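Long-range contact in AlyGC (Glaciecola chathamensis, PDB 5GKD), which cleaves alginate as a polysaccharide lyase of family 6, probably by beta-elimination, and carries a bound calcium ion: residues A386-Y399 with Q405-I417. Sequence-based numbering, arbitrary orientation.
Sequences ADITMQRHDNGLLY and QQKYGVSTQLEPI
Leu-397 and Leu-414 meet through their CD1 methyls, 3.8 Å apart, with the two side chains crossing at about a right angle. The other methyl of Leu-397, CD2, lies against CG of the Pro-416 ring. Both leucines also touch the parallel beta-helix, Leu-397 at Tyr-276 and Leu-414 at Asn-274. Beside them Val-410 CG1 packs on Tyr-399 CE2 at 3.7 Å, and Thr-412 CG2 sits off-centre over the ring in a CH-pi contact. Tyr-399 CD1 lies 3.4 Å above the His-393 ring, over its centre. CG of Tyr-399 lies opposite the carbonyl carbon, beside the backbone N (chi1 -66°), which carries OH to the turn from Ser-411 to Leu-414. There OH donates to Ser-411 O at 2.5 Å, tilted 24° from the carbonyl plane. The same OH accepts from Asn-395 ND2 (3.2 Å), almost exactly in the amide plane. ND2 spends its second hydrogen on Leu-414 O at 2.8 Å, above that carbonyl's plane. The amide is further fixed by OD1, which accepts from Leu-397 N in an Asx turn. A phenylalanine in place of Tyr-399 would probably leave Ser-411 O without this donor and Asn-395 ND2 with one acceptor fewer. Toward the surface, water 2 links His-393 ND1 to Thr-412 O. At the far end Gln-405 NE2 reaches Asp-387 O in a weak bond of 3.3 Å. The contact thus joins the hairpin 390-400 and its lead-in 386-389 to the following loop, against beta-helix strands 246-253 and 271-278. Its direct bonds pair neutral amide, hydroxyl and carbonyl groups, so apart from water-bridged His-393 it probably depends little on ionisation.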
ATOM      1  N   ALA A 386      45.721  30.147 -21.271  1.00 23.51           N
ATOM      2  CA  ALA A 386      46.527  29.903 -22.458  1.00 24.67           C
ATOM      3  C   ALA A 386      45.638  29.438 -23.596  1.00 25.67           C
ATOM      4  O   ALA A 386      44.511  28.989 -23.387  1.00 28.90           O
ATOM      5  CB  ALA A 386      47.629  28.869 -22.198  1.00 20.87           C
ATOM      6  N   ASP A 387      46.170  29.549 -24.804  1.00 25.47           N
ATOM      7  CA  ASP A 387      45.540  28.974 -25.980  1.00 26.83           C
ATOM      8  C   ASP A 387      45.728  27.462 -25.928  1.00 27.49           C
ATOM      9  O   ASP A 387      46.824  26.958 -26.168  1.00 31.19           O
ATOM     10  CB  ASP A 387      46.153  29.572 -27.242  1.00 29.07           C
ATOM     11  CG  ASP A 387      45.390  29.199 -28.486  1.00 35.71           C
ATOM     12  OD1 ASP A 387      44.489  28.345 -28.395  1.00 34.86           O
ATOM     13  OD2 ASP A 387      45.689  29.761 -29.556  1.00 45.19           O
ATOM     14  N   ILE A 388      44.668  26.732 -25.591  1.00 31.75           N
ATOM     15  CA  ILE A 388      44.726  25.286 -25.431  1.00 26.49           C
ATOM     16  C   ILE A 388      43.829  24.659 -26.478  1.00 31.73           C
ATOM     17  O   ILE A 388      42.673  25.064 -26.625  1.00 31.69           O
ATOM     18  CB  ILE A 388      44.277  24.844 -24.025  1.00 27.83           C
ATOM     19  CG1 ILE A 388      45.105  25.516 -22.936  1.00 24.62           C
ATOM     20  CG2 ILE A 388      44.352  23.326 -23.891  1.00 27.83           C
ATOM     21  CD1 ILE A 388      44.554  25.258 -21.551  1.00 23.89           C
ATOM     22  N   THR A 389      44.341  23.667 -27.201  1.00 30.21           N
ATOM     23  CA  THR A 389      43.460  22.841 -28.015  1.00 31.49           C
ATOM     24  C   THR A 389      43.688  21.381 -27.643  1.00 27.34           C
ATOM     25  O   THR A 389      44.826  20.902 -27.605  1.00 31.01           O
ATOM     26  CB  THR A 389      43.638  23.115 -29.522  1.00 32.36           C
ATOM     27  OG1 THR A 389      44.363  22.054 -30.137  1.00 41.43           O
ATOM     28  CG2 THR A 389      44.365  24.434 -29.769  1.00 34.93           C
ATOM     29  N   MET A 390      42.610  20.700 -27.294  1.00 32.87           N
ATOM     30  CA  MET A 390      42.686  19.334 -26.800  1.00 29.04           C
ATOM     31  C   MET A 390      42.577  18.361 -27.962  1.00 26.31           C
ATOM     32  O   MET A 390      41.843  18.602 -28.920  1.00 29.62           O
ATOM     33  CB  MET A 390      41.564  19.077 -25.792  1.00 26.84           C
ATOM     34  CG  MET A 390      41.579  20.036 -24.624  1.00 27.27           C
ATOM     35  SD  MET A 390      42.999  19.751 -23.563  1.00 31.73           S
ATOM     36  CE  MET A 390      42.348  18.516 -22.468  1.00 26.67           C
ATOM     37  N   GLN A 391      43.317  17.269 -27.889  1.00 30.77           N
ATOM     38  CA  GLN A 391      43.103  16.202 -28.852  1.00 33.85           C
ATOM     39  C   GLN A 391      43.147  14.862 -28.144  1.00 25.72           C
ATOM     40  O   GLN A 391      43.881  14.682 -27.175  1.00 24.75           O
ATOM     41  CB  GLN A 391      44.114  16.242 -29.988  1.00 30.81           C
ATOM     42  CG  GLN A 391      45.482  15.805 -29.634  1.00 35.47           C
ATOM     43  CD  GLN A 391      46.355  15.728 -30.874  1.00 42.93           C
ATOM     44  OE1 GLN A 391      47.551  15.467 -30.786  1.00 49.05           O
ATOM     45  NE2 GLN A 391      45.756  15.963 -32.043  1.00 39.99           N
ATOM     46  N   ARG A 392      42.345  13.929 -28.639  1.00 26.62           N
ATOM     47  CA  ARG A 392      42.145  12.665 -27.942  1.00 26.39           C
ATOM     48  C   ARG A 392      43.238  11.665 -28.303  1.00 26.92           C
ATOM     49  O   ARG A 392      43.405  11.328 -29.472  1.00 32.28           O
ATOM     50  CB  ARG A 392      40.772  12.101 -28.278  1.00 26.31           C
ATOM     51  CG  ARG A 392      40.247  11.167 -27.208  1.00 26.23           C
ATOM     52  CD  ARG A 392      38.827  10.772 -27.481  1.00 29.92           C
ATOM     53  NE  ARG A 392      37.879  11.881 -27.385  1.00 29.14           N
ATOM     54  CZ  ARG A 392      37.438  12.386 -26.236  1.00 28.23           C
ATOM     55  NH1 ARG A 392      37.900  11.910 -25.087  1.00 25.36           N
ATOM     56  NH2 ARG A 392      36.544  13.373 -26.235  1.00 22.93           N
ATOM     57  N   HIS A 393      43.969  11.187 -27.298  1.00 26.23           N
ATOM     58  CA  HIS A 393      44.975  10.160 -27.491  1.00 24.25           C
ATOM     59  C   HIS A 393      44.316   8.792 -27.712  1.00 29.85           C
ATOM     60  O   HIS A 393      43.096   8.631 -27.615  1.00 30.89           O
ATOM     61  CB  HIS A 393      45.908  10.102 -26.287  1.00 26.83           C
ATOM     62  CG  HIS A 393      46.915  11.208 -26.238  1.00 24.60           C
ATOM     63  ND1 HIS A 393      48.069  11.123 -25.495  1.00 26.54           N
ATOM     64  CD2 HIS A 393      46.941  12.422 -26.836  1.00 27.81           C
ATOM     65  CE1 HIS A 393      48.768  12.236 -25.636  1.00 25.07           C
ATOM     66  NE2 HIS A 393      48.107  13.040 -26.448  1.00 26.49           N
ATOM     67  N   ASP A 394      45.156   7.784 -27.989  1.00 30.92           N
ATOM     68  CA  ASP A 394      44.663   6.423 -28.201  1.00 34.99           C
ATOM     69  C   ASP A 394      43.982   5.862 -26.961  1.00 30.34           C
ATOM     70  O   ASP A 394      43.097   5.016 -27.075  1.00 34.07           O
ATOM     71  CB  ASP A 394      45.808   5.488 -28.613  1.00 34.17           C
ATOM     72  CG  ASP A 394      46.287   5.724 -30.042  1.00 42.60           C
ATOM     73  OD1 ASP A 394      45.515   6.271 -30.863  1.00 42.66           O
ATOM     74  OD2 ASP A 394      47.447   5.355 -30.342  1.00 43.67           O
ATOM     75  N   ASN A 395      44.383   6.303 -25.780  1.00 30.28           N
ATOM     76  CA  ASN A 395      43.771   5.790 -24.574  1.00 24.75           C
ATOM     77  C   ASN A 395      42.367   6.334 -24.353  1.00 26.56           C
ATOM     78  O   ASN A 395      41.790   6.127 -23.289  1.00 27.29           O
ATOM     79  CB  ASN A 395      44.663   6.097 -23.371  1.00 27.28           C
ATOM     80  CG  ASN A 395      44.760   7.588 -23.071  1.00 24.38           C
ATOM     81  OD1 ASN A 395      44.184   8.413 -23.765  1.00 24.01           O
ATOM     82  ND2 ASN A 395      45.479   7.927 -22.020  1.00 21.29           N
ATOM     83  N   GLY A 396      41.823   7.045 -25.340  1.00 28.46           N
ATOM     84  CA  GLY A 396      40.509   7.645 -25.258  1.00 24.23           C
ATOM     85  C   GLY A 396      40.415   8.960 -24.509  1.00 25.81           C
ATOM     86  O   GLY A 396      39.305   9.479 -24.358  1.00 27.04           O
ATOM     87  N   LEU A 397      41.522   9.524 -24.038  1.00 23.05           N
ATOM     88  CA  LEU A 397      41.472  10.724 -23.220  1.00 22.75           C
ATOM     89  C   LEU A 397      42.017  11.941 -23.965  1.00 26.18           C
ATOM     90  O   LEU A 397      42.929  11.832 -24.791  1.00 26.74           O
ATOM     91  CB  LEU A 397      42.252  10.531 -21.923  1.00 20.75           C
ATOM     92  CG  LEU A 397      41.907   9.320 -21.056  1.00 21.50           C
ATOM     93  CD1 LEU A 397      42.773   9.327 -19.817  1.00 19.48           C
ATOM     94  CD2 LEU A 397      40.435   9.315 -20.693  1.00 18.67           C
ATOM     95  N   LEU A 398      41.463  13.108 -23.626  1.00 24.94           N
ATOM     96  CA  LEU A 398      41.878  14.375 -24.215  1.00 22.88           C
ATOM     97  C   LEU A 398      43.103  14.942 -23.511  1.00 26.07           C
ATOM     98  O   LEU A 398      43.176  14.957 -22.279  1.00 25.83           O
ATOM     99  CB  LEU A 398      40.737  15.391 -24.138  1.00 25.26           C
ATOM    100  CG  LEU A 398      39.524  15.122 -25.021  1.00 22.92           C
ATOM    101  CD1 LEU A 398      38.383  16.049 -24.631  1.00 21.40           C
ATOM    102  CD2 LEU A 398      39.903  15.313 -26.478  1.00 22.48           C
ATOM    103  N   TYR A 399      44.054  15.435 -24.302  1.00 25.28           N
ATOM    104  CA  TYR A 399      45.260  16.092 -23.823  1.00 23.29           C
ATOM    105  C   TYR A 399      45.524  17.368 -24.610  1.00 25.82           C
ATOM    106  O   TYR A 399      45.204  17.446 -25.799  1.00 27.34           O
ATOM    107  CB  TYR A 399      46.480  15.168 -23.946  1.00 26.13           C
ATOM    108  CG  TYR A 399      46.412  13.964 -23.048  1.00 24.99           C
ATOM    109  CD1 TYR A 399      45.776  12.797 -23.463  1.00 27.50           C
ATOM    110  CD2 TYR A 399      46.984  13.988 -21.790  1.00 24.13           C
ATOM    111  CE1 TYR A 399      45.715  11.682 -22.644  1.00 22.93           C
ATOM    112  CE2 TYR A 399      46.924  12.893 -20.966  1.00 27.19           C
ATOM    113  CZ  TYR A 399      46.286  11.742 -21.390  1.00 26.38           C
ATOM    114  OH  TYR A 399      46.242  10.662 -20.543  1.00 26.25           O
ATOM    115  N   GLN A 405      52.127  22.018 -22.130  1.00 26.73           N
ATOM    116  CA  GLN A 405      50.897  22.097 -21.347  1.00 27.35           C
ATOM    117  C   GLN A 405      50.488  20.756 -20.738  1.00 32.05           C
ATOM    118  O   GLN A 405      49.544  20.715 -19.939  1.00 33.07           O
ATOM    119  CB  GLN A 405      49.754  22.650 -22.212  1.00 30.64           C
ATOM    120  CG  GLN A 405      49.904  24.132 -22.542  1.00 26.43           C
ATOM    121  CD  GLN A 405      48.908  24.618 -23.589  1.00 26.84           C
ATOM    122  OE1 GLN A 405      48.286  23.830 -24.310  1.00 26.34           O
ATOM    123  NE2 GLN A 405      48.766  25.929 -23.684  1.00 26.08           N
ATOM    124  N   GLN A 406      51.178  19.667 -21.076  1.00 32.24           N
ATOM    125  CA  GLN A 406      50.882  18.359 -20.513  1.00 30.73           C
ATOM    126  C   GLN A 406      51.415  18.178 -19.102  1.00 28.92           C
ATOM    127  O   GLN A 406      51.138  17.143 -18.491  1.00 28.06           O
ATOM    128  CB  GLN A 406      51.433  17.254 -21.412  1.00 26.74           C
ATOM    129  CG  GLN A 406      50.601  17.046 -22.659  1.00 24.97           C
ATOM    130  CD  GLN A 406      51.226  16.047 -23.590  1.00 26.08           C
ATOM    131  OE1 GLN A 406      52.188  15.382 -23.232  1.00 32.46           O
ATOM    132  NE2 GLN A 406      50.701  15.945 -24.787  1.00 26.23           N
ATOM    133  N   LYS A 407      52.158  19.144 -18.569  1.00 27.38           N
ATOM    134  CA  LYS A 407      52.501  19.136 -17.152  1.00 25.68           C
ATOM    135  C   LYS A 407      51.337  19.584 -16.285  1.00 26.26           C
ATOM    136  O   LYS A 407      51.458  19.619 -15.057  1.00 26.74           O
ATOM    137  CB  LYS A 407      53.718  20.029 -16.895  1.00 31.78           C
ATOM    138  CG  LYS A 407      53.445  21.523 -16.971  1.00 36.80           C
ATOM    139  CD  LYS A 407      54.752  22.320 -16.830  1.00 45.18           C
ATOM    140  CE  LYS A 407      54.551  23.638 -16.094  1.00 44.74           C
ATOM    141  NZ  LYS A 407      55.850  24.344 -15.867  1.00 52.62           N
ATOM    142  N   TYR A 408      50.224  19.948 -16.908  1.00 26.46           N
ATOM    143  CA  TYR A 408      48.995  20.259 -16.213  1.00 24.85           C
ATOM    144  C   TYR A 408      48.001  19.145 -16.468  1.00 26.05           C
ATOM    145  O   TYR A 408      47.886  18.634 -17.590  1.00 26.93           O
ATOM    146  CB  TYR A 408      48.405  21.591 -16.675  1.00 23.33           C
ATOM    147  CG  TYR A 408      49.351  22.769 -16.538  1.00 27.37           C
ATOM    148  CD1 TYR A 408      50.216  23.112 -17.566  1.00 27.60           C
ATOM    149  CD2 TYR A 408      49.366  23.542 -15.386  1.00 26.26           C
ATOM    150  CE1 TYR A 408      51.074  24.202 -17.454  1.00 28.87           C
ATOM    151  CE2 TYR A 408      50.215  24.623 -15.260  1.00 27.61           C
ATOM    152  CZ  TYR A 408      51.070  24.948 -16.299  1.00 30.18           C
ATOM    153  OH  TYR A 408      51.924  26.016 -16.170  1.00 36.95           O
ATOM    154  N   GLY A 409      47.264  18.802 -15.432  1.00 23.31           N
ATOM    155  CA  GLY A 409      46.262  17.782 -15.577  1.00 21.47           C
ATOM    156  C   GLY A 409      46.877  16.393 -15.548  1.00 23.23           C
ATOM    157  O   GLY A 409      47.943  16.158 -14.988  1.00 20.97           O
ATOM    158  N   VAL A 410      46.198  15.495 -16.223  1.00 21.15           N
ATOM    159  CA  VAL A 410      46.349  14.056 -16.086  1.00 22.49           C
ATOM    160  C   VAL A 410      47.558  13.563 -16.889  1.00 25.24           C
ATOM    161  O   VAL A 410      47.891  14.093 -17.952  1.00 23.74           O
ATOM    162  CB  VAL A 410      45.009  13.429 -16.544  1.00 25.57           C
ATOM    163  CG1 VAL A 410      45.147  12.565 -17.759  1.00 24.64           C
ATOM    164  CG2 VAL A 410      44.235  12.795 -15.397  1.00 20.23           C
ATOM    165  N   SER A 411      48.228  12.541 -16.364  1.00 25.01           N
ATOM    166  CA  SER A 411      49.318  11.871 -17.062  1.00 23.35           C
ATOM    167  C   SER A 411      48.860  11.246 -18.378  1.00 28.10           C
ATOM    168  O   SER A 411      47.726  10.773 -18.520  1.00 24.87           O
ATOM    169  CB  SER A 411      49.914  10.787 -16.167  1.00 27.59           C
ATOM    170  OG  SER A 411      50.842  10.010 -16.886  1.00 35.00           O
ATOM    171  N   THR A 412      49.780  11.221 -19.348  1.00 28.25           N
ATOM    172  CA  THR A 412      49.528  10.561 -20.625  1.00 27.40           C
ATOM    173  C   THR A 412      49.559   9.037 -20.537  1.00 26.96           C
ATOM    174  O   THR A 412      49.119   8.378 -21.487  1.00 27.35           O
ATOM    175  CB  THR A 412      50.559  10.989 -21.680  1.00 28.78           C
ATOM    176  OG1 THR A 412      51.881  10.712 -21.192  1.00 29.41           O
ATOM    177  CG2 THR A 412      50.430  12.462 -22.030  1.00 25.31           C
ATOM    178  N   GLN A 413      50.088   8.456 -19.458  1.00 27.34           N
ATOM    179  CA  GLN A 413      50.147   6.994 -19.390  1.00 33.00           C
ATOM    180  C   GLN A 413      48.886   6.334 -18.834  1.00 27.60           C
ATOM    181  O   GLN A 413      48.849   5.105 -18.746  1.00 33.77           O
ATOM    182  CB  GLN A 413      51.346   6.550 -18.535  1.00 31.04           C
ATOM    183  CG  GLN A 413      52.675   6.773 -19.212  1.00 36.84           C
ATOM    184  CD  GLN A 413      53.385   7.996 -18.703  1.00 44.81           C
ATOM    185  OE1 GLN A 413      53.162   9.086 -19.168  1.00 51.62           O
ATOM    186  NE2 GLN A 413      54.266   7.819 -17.757  1.00 54.91           N
ATOM    187  N   LEU A 414      47.849   7.088 -18.501  1.00 28.89           N
ATOM    188  CA  LEU A 414      46.600   6.460 -18.093  1.00 26.02           C
ATOM    189  C   LEU A 414      46.108   5.521 -19.187  1.00 28.39           C
ATOM    190  O   LEU A 414      46.253   5.802 -20.378  1.00 31.35           O
ATOM    191  CB  LEU A 414      45.540   7.510 -17.793  1.00 21.99           C
ATOM    192  CG  LEU A 414      45.593   8.288 -16.479  1.00 21.96           C
ATOM    193  CD1 LEU A 414      44.463   9.267 -16.453  1.00 22.04           C
ATOM    194  CD2 LEU A 414      45.526   7.351 -15.288  1.00 22.94           C
ATOM    195  N   GLU A 415      45.553   4.382 -18.774  1.00 28.54           N
ATOM    196  CA  GLU A 415      44.933   3.425 -19.689  1.00 30.69           C
ATOM    197  C   GLU A 415      43.600   2.993 -19.097  1.00 26.72           C
ATOM    198  O   GLU A 415      43.533   2.037 -18.316  1.00 30.84           O
ATOM    199  CB  GLU A 415      45.845   2.225 -19.940  1.00 32.89           C
ATOM    200  CG  GLU A 415      47.181   2.613 -20.550  1.00 39.24           C
ATOM    201  CD  GLU A 415      47.946   1.430 -21.106  1.00 57.91           C
ATOM    202  OE1 GLU A 415      48.502   1.556 -22.224  1.00 67.25           O
ATOM    203  OE2 GLU A 415      47.995   0.379 -20.431  1.00 62.49           O
ATOM    204  N   PRO A 416      42.522   3.699 -19.426  1.00 25.80           N
ATOM    205  CA  PRO A 416      41.211   3.382 -18.846  1.00 27.11           C
ATOM    206  C   PRO A 416      40.798   1.960 -19.173  1.00 26.68           C
ATOM    207  O   PRO A 416      40.869   1.529 -20.323  1.00 27.16           O
ATOM    208  CB  PRO A 416      40.269   4.390 -19.524  1.00 24.17           C
ATOM    209  CG  PRO A 416      41.154   5.472 -20.024  1.00 25.95           C
ATOM    210  CD  PRO A 416      42.466   4.848 -20.342  1.00 25.68           C
ATOM    211  N   ILE A 417      40.331   1.240 -18.154  1.00 27.85           N
ATOM    212  CA  ILE A 417      39.811  -0.099 -18.394  1.00 24.22           C
ATOM    213  C   ILE A 417      38.558  -0.015 -19.258  1.00 24.64           C
ATOM    214  O   ILE A 417      37.748   0.913 -19.129  1.00 21.30           O
ATOM    215  CB  ILE A 417      39.549  -0.829 -17.066  1.00 22.96           C
ATOM    216  CG1 ILE A 417      39.288  -2.312 -17.329  1.00 27.63           C
ATOM    217  CG2 ILE A 417      38.424  -0.195 -16.278  1.00 20.36           C
ATOM    218  CD1 ILE A 417      40.054  -3.207 -16.396  1.00 28.07           C
TER
HETATM  219  O   HOH W   1      47.486  22.768 -26.734  1.00 31.96           O
HETATM  220  O   HOH W   2      48.612   9.008 -23.963  1.00 29.66           O